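Local coordinates for pectate lyase (Pectobacterium carotovorum, PDB 4U49), which probably depolymerises polygalacturonate and methylated pectins by calcium-dependent eliminative cleavage with an endo mode of action, at residues D22-T35 / S98-A110. Sequence-based numbering, arbitrary orientation.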
loop_
_atom_site.group_PDB
_atom_site.type_symbol
_atom_site.label_atom_id
_atom_site.label_comp_id
_atom_site.label_asym_id
_atom_site.label_seq_id
_atom_site.Cartn_x
_atom_site.Cartn_y
_atom_site.Cartn_z
ATOM N N ASP A 22 1.655 -9.971 -23.230
ATOM C CA ASP A 22 1.584 -9.752 -21.790
ATOM C C ASP A 22 2.967 -9.550 -21.185
ATOM O O ASP A 22 3.959 -10.079 -21.685
ATOM C CB ASP A 22 0.893 -10.927 -21.096
ATOM C CG ASP A 22 -0.507 -11.174 -21.620
ATOM O OD1 ASP A 22 -1.014 -12.300 -21.441
ATOM O OD2 ASP A 22 -1.098 -10.248 -22.213
ATOM N N ASP A 23 3.023 -8.787 -20.101
ATOM C CA ASP A 23 4.265 -8.599 -19.364
ATOM C C ASP A 23 3.996 -8.495 -17.868
ATOM O O ASP A 23 2.955 -7.999 -17.440
ATOM C CB ASP A 23 5.006 -7.346 -19.844
ATOM C CG ASP A 23 5.550 -7.488 -21.254
ATOM O OD1 ASP A 23 6.532 -8.238 -21.445
ATOM O OD2 ASP A 23 5.005 -6.836 -22.172
ATOM N N THR A 24 4.946 -8.977 -17.079
ATOM C CA THR A 24 4.924 -8.765 -15.643
ATOM C C THR A 24 6.151 -7.949 -15.272
ATOM O O THR A 24 7.275 -8.329 -15.598
ATOM C CB THR A 24 4.918 -10.086 -14.863
ATOM O OG1 THR A 24 3.739 -10.831 -15.194
ATOM C CG2 THR A 24 4.939 -9.817 -13.365
ATOM N N MET A 25 5.928 -6.813 -14.618
ATOM C CA MET A 25 7.021 -5.958 -14.176
ATOM C C MET A 25 7.330 -6.208 -12.712
ATOM O O MET A 25 6.507 -5.928 -11.841
ATOM C CB MET A 25 6.685 -4.483 -14.390
ATOM C CG MET A 25 7.690 -3.533 -13.756
ATOM S SD MET A 25 9.227 -3.400 -14.688
ATOM C CE MET A 25 10.229 -2.444 -13.553
ATOM N N LEU A 26 8.521 -6.735 -12.450
ATOM C CA LEU A 26 8.963 -7.024 -11.092
ATOM C C LEU A 26 9.963 -5.982 -10.601
ATOM O O LEU A 26 10.924 -5.654 -11.297
ATOM C CB LEU A 26 9.587 -8.424 -11.025
ATOM C CG LEU A 26 10.212 -8.867 -9.701
ATOM C CD1 LEU A 26 9.158 -8.955 -8.610
ATOM C CD2 LEU A 26 10.925 -10.202 -9.874
ATOM N N MET A 27 9.722 -5.469 -9.399
ATOM C CA MET A 27 10.637 -4.551 -8.728
ATOM C C MET A 27 10.960 -5.093 -7.342
ATOM O O MET A 27 10.219 -5.921 -6.813
ATOM C CB MET A 27 10.027 -3.154 -8.606
ATOM C CG MET A 27 9.490 -2.582 -9.898
ATOM S SD MET A 27 8.991 -0.862 -9.698
ATOM C CE MET A 27 7.974 -0.964 -8.228
ATOM N N LEU A 28 12.047 -4.625 -6.737
ATOM C CA LEU A 28 12.359 -5.074 -5.386
ATOM C C LEU A 28 12.868 -3.964 -4.479
ATOM O O LEU A 28 13.315 -2.911 -4.935
ATOM C CB LEU A 28 13.377 -6.221 -5.423
ATOM C CG LEU A 28 14.696 -6.087 -6.183
ATOM C CD1 LEU A 28 15.730 -5.299 -5.383
ATOM C CD2 LEU A 28 15.235 -7.468 -6.533
ATOM N N LEU A 29 12.784 -4.226 -3.182
ATOM C CA LEU A 29 13.345 -3.348 -2.170
ATOM C C LEU A 29 14.092 -4.195 -1.150
ATOM O O LEU A 29 13.481 -4.976 -0.420
ATOM C CB LEU A 29 12.250 -2.527 -1.487
ATOM C CG LEU A 29 12.713 -1.576 -0.381
ATOM C CD1 LEU A 29 13.582 -0.471 -0.959
ATOM C CD2 LEU A 29 11.523 -0.993 0.377
ATOM N N LYS A 30 15.414 -4.067 -1.126
ATOM C CA LYS A 30 16.216 -4.736 -0.109
ATOM C C LYS A 30 16.417 -3.767 1.048
ATOM O O LYS A 30 17.177 -2.804 0.942
ATOM C CB LYS A 30 17.555 -5.206 -0.685
ATOM C CG LYS A 30 18.375 -6.068 0.265
ATOM C CD LYS A 30 19.579 -6.680 -0.434
ATOM C CE LYS A 30 20.488 -7.381 0.565
ATOM N NZ LYS A 30 21.613 -8.086 -0.110
ATOM N N LYS A 31 15.718 -4.026 2.147
ATOM C CA LYS A 31 15.582 -3.057 3.227
ATOM C C LYS A 31 15.051 -3.737 4.483
ATOM O O LYS A 31 14.328 -4.728 4.392
ATOM C CB LYS A 31 14.644 -1.925 2.800
ATOM C CG LYS A 31 14.553 -0.754 3.763
ATOM C CD LYS A 31 15.747 0.167 3.628
ATOM C CE LYS A 31 15.306 1.620 3.537
ATOM N NZ LYS A 31 14.422 1.849 2.359
ATOM N N ASP A 32 15.420 -3.202 5.647
ATOM C CA ASP A 32 14.934 -3.694 6.935
ATOM C C ASP A 32 15.196 -5.190 7.129
ATOM O O ASP A 32 14.334 -5.917 7.623
ATOM C CB ASP A 32 13.436 -3.399 7.082
ATOM C CG ASP A 32 13.114 -1.921 6.929
ATOM O OD1 ASP A 32 12.189 -1.588 6.157
ATOM O OD2 ASP A 32 13.780 -1.090 7.582
ATOM N N ASN A 33 16.389 -5.632 6.729
ATOM C CA ASN A 33 16.822 -7.023 6.879
ATOM C C ASN A 33 15.911 -8.013 6.159
ATOM O O ASN A 33 15.623 -9.096 6.669
ATOM C CB ASN A 33 16.923 -7.396 8.359
ATOM C CG ASN A 33 17.760 -6.412 9.149
ATOM O OD1 ASN A 33 17.317 -5.883 10.168
ATOM N ND2 ASN A 33 18.976 -6.157 8.678
ATOM N N ALA A 34 15.470 -7.630 4.966
ATOM C CA ALA A 34 14.608 -8.472 4.148
ATOM C C ALA A 34 14.679 -8.014 2.700
ATOM O O ALA A 34 15.147 -6.913 2.419
ATOM C CB ALA A 34 13.175 -8.420 4.651
ATOM N N THR A 35 14.223 -8.860 1.782
ATOM C CA THR A 35 14.082 -8.443 0.392
ATOM C C THR A 35 12.622 -8.561 -0.030
ATOM O O THR A 35 12.045 -9.650 -0.021
ATOM C CB THR A 35 14.978 -9.267 -0.554
ATOM O OG1 THR A 35 16.356 -9.004 -0.254
ATOM C CG2 THR A 35 14.708 -8.888 -2.005
ATOM N N SER A 98 -0.762 -21.122 -19.869
ATOM C CA SER A 98 0.388 -20.334 -20.297
ATOM C C SER A 98 1.148 -19.798 -19.088
ATOM O O SER A 98 0.546 -19.349 -18.112
ATOM C CB SER A 98 -0.050 -19.179 -21.199
ATOM O OG SER A 98 -0.875 -18.270 -20.488
ATOM N N VAL A 99 2.473 -19.854 -19.158
ATOM C CA VAL A 99 3.311 -19.349 -18.078
ATOM C C VAL A 99 4.064 -18.116 -18.544
ATOM O O VAL A 99 4.791 -18.157 -19.536
ATOM C CB VAL A 99 4.314 -20.408 -17.583
ATOM C CG1 VAL A 99 5.124 -19.866 -16.411
ATOM C CG2 VAL A 99 3.586 -21.683 -17.186
ATOM N N LEU A 100 3.871 -17.015 -17.827
ATOM C CA LEU A 100 4.505 -15.751 -18.167
ATOM C C LEU A 100 5.589 -15.408 -17.154
ATOM O O LEU A 100 5.319 -15.311 -15.958
ATOM C CB LEU A 100 3.462 -14.633 -18.230
ATOM C CG LEU A 100 3.967 -13.194 -18.356
ATOM C CD1 LEU A 100 4.649 -12.969 -19.697
ATOM C CD2 LEU A 100 2.823 -12.209 -18.152
ATOM N N LYS A 101 6.812 -15.235 -17.640
ATOM C CA LYS A 101 7.932 -14.878 -16.778
ATOM C C LYS A 101 8.122 -13.369 -16.721
ATOM O O LYS A 101 8.045 -12.681 -17.741
ATOM C CB LYS A 101 9.218 -15.548 -17.266
ATOM C CG LYS A 101 9.121 -17.064 -17.381
ATOM C CD LYS A 101 10.425 -17.672 -17.876
ATOM C CE LYS A 101 10.767 -17.181 -19.274
ATOM N NZ LYS A 101 12.046 -17.759 -19.765
ATOM N N SER A 102 8.372 -12.853 -15.523
ATOM C CA SER A 102 8.657 -11.435 -15.357
ATOM C C SER A 102 10.057 -11.104 -15.856
ATOM O O SER A 102 10.822 -11.992 -16.227
ATOM C CB SER A 102 8.545 -11.031 -13.890
ATOM O OG SER A 102 9.627 -11.577 -13.153
ATOM N N ASN A 103 10.388 -9.818 -15.851
ATOM C CA ASN A 103 11.772 -9.399 -15.988
ATOM C C ASN A 103 12.577 -9.934 -14.815
ATOM O O ASN A 103 12.024 -10.202 -13.746
ATOM C CB ASN A 103 11.874 -7.876 -16.036
ATOM C CG ASN A 103 11.284 -7.218 -14.801
ATOM O OD1 ASN A 103 10.075 -7.257 -14.591
ATOM N ND2 ASN A 103 12.136 -6.608 -13.981
ATOM N N ALA A 104 13.879 -10.096 -15.013
ATOM C CA ALA A 104 14.771 -10.374 -13.900
ATOM C C ALA A 104 14.954 -9.093 -13.098
ATOM O O ALA A 104 15.169 -8.023 -13.666
ATOM C CB ALA A 104 16.111 -10.900 -14.395
ATOM N N ALA A 105 14.841 -9.197 -11.779
ATOM C CA ALA A 105 15.056 -8.055 -10.901
ATOM C C ALA A 105 16.268 -8.318 -10.023
ATOM O O ALA A 105 16.378 -9.380 -9.415
ATOM C CB ALA A 105 13.824 -7.788 -10.051
ATOM N N SER A 106 17.178 -7.350 -9.967
ATOM C CA SER A 106 18.413 -7.498 -9.204
ATOM C C SER A 106 18.422 -6.630 -7.953
ATOM O O SER A 106 17.938 -5.498 -7.967
ATOM C CB SER A 106 19.623 -7.151 -10.075
ATOM O OG SER A 106 20.823 -7.212 -9.323
ATOM N N THR A 107 18.982 -7.166 -6.873
ATOM C CA THR A 107 19.163 -6.403 -5.641
ATOM C C THR A 107 20.316 -5.419 -5.795
ATOM O O THR A 107 20.432 -4.451 -5.042
ATOM C CB THR A 107 19.438 -7.319 -4.440
ATOM O OG1 THR A 107 20.644 -8.057 -4.670
ATOM C CG2 THR A 107 18.288 -8.293 -4.237
ATOM N N ALA A 108 21.171 -5.684 -6.776
ATOM C CA ALA A 108 22.276 -4.796 -7.105
ATOM C C ALA A 108 21.890 -3.919 -8.293
ATOM O O ALA A 108 21.046 -4.300 -9.100
ATOM C CB ALA A 108 23.533 -5.601 -7.410
ATOM N N PRO A 109 22.498 -2.730 -8.400
ATOM C CA PRO A 109 22.159 -1.846 -9.522
ATOM C C PRO A 109 22.668 -2.375 -10.859
ATOM O O PRO A 109 23.481 -3.302 -10.890
ATOM C CB PRO A 109 22.854 -0.533 -9.154
ATOM C CG PRO A 109 23.968 -0.943 -8.275
ATOM C CD PRO A 109 23.468 -2.109 -7.484
ATOM N N ALA A 110 22.186 -1.786 -11.949
ATOM C CA ALA A 110 22.568 -2.209 -13.291
ATOM C C ALA A 110 23.981 -1.757 -13.635
ATOM O O ALA A 110 24.380 -0.638 -13.311
ATOM C CB ALA A 110 21.577 -1.675 -14.314
HETATM O O HOH W 1 4.961 -13.277 -14.369
HETATM O O HOH W 2 7.201 -10.185 -18.559
#
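The N103 carboxamide lies edge-on to the backbone of L26 and bonds both its peptide polar atoms. L26 N reaches OD1 of N103 at 2.7 Å, nearly straight at 175°, while N103 ND2 donates to L26 O at 3.1 Å; each bond falls in the acceptor's carbonyl plane, on a lone pair. M25 SD sits over one face, 4.0 Å from N103 OD1, and L26 CB lies on the other side of the plane. A chi1 of 58°, with CG between backbone N and carbonyl carbon, places the amide there. N103 N adds a weak bond to T24 O.

A105 CB packs on L26 CD2 at 3.8 Å, while L28 CD1 lies 3.4 Å from backbone S106 O and L28 CD2 meets T107 CG2. At the other end, L100 CD2 rests 3.4 Å from T24 OG1, which also bonds T41. One water joins this hydroxyl to L100 O, another T24 N to K101 O.

Strands 24-31 and 99-106 run the same way but belong to different sheets of a seven-stranded β-sandwich, consistent with a fibronectin type III-like topology. N103 supplies side-chain amide bonds where backbone pairing is sparse, and its two-point grip should fix the amide's rotation.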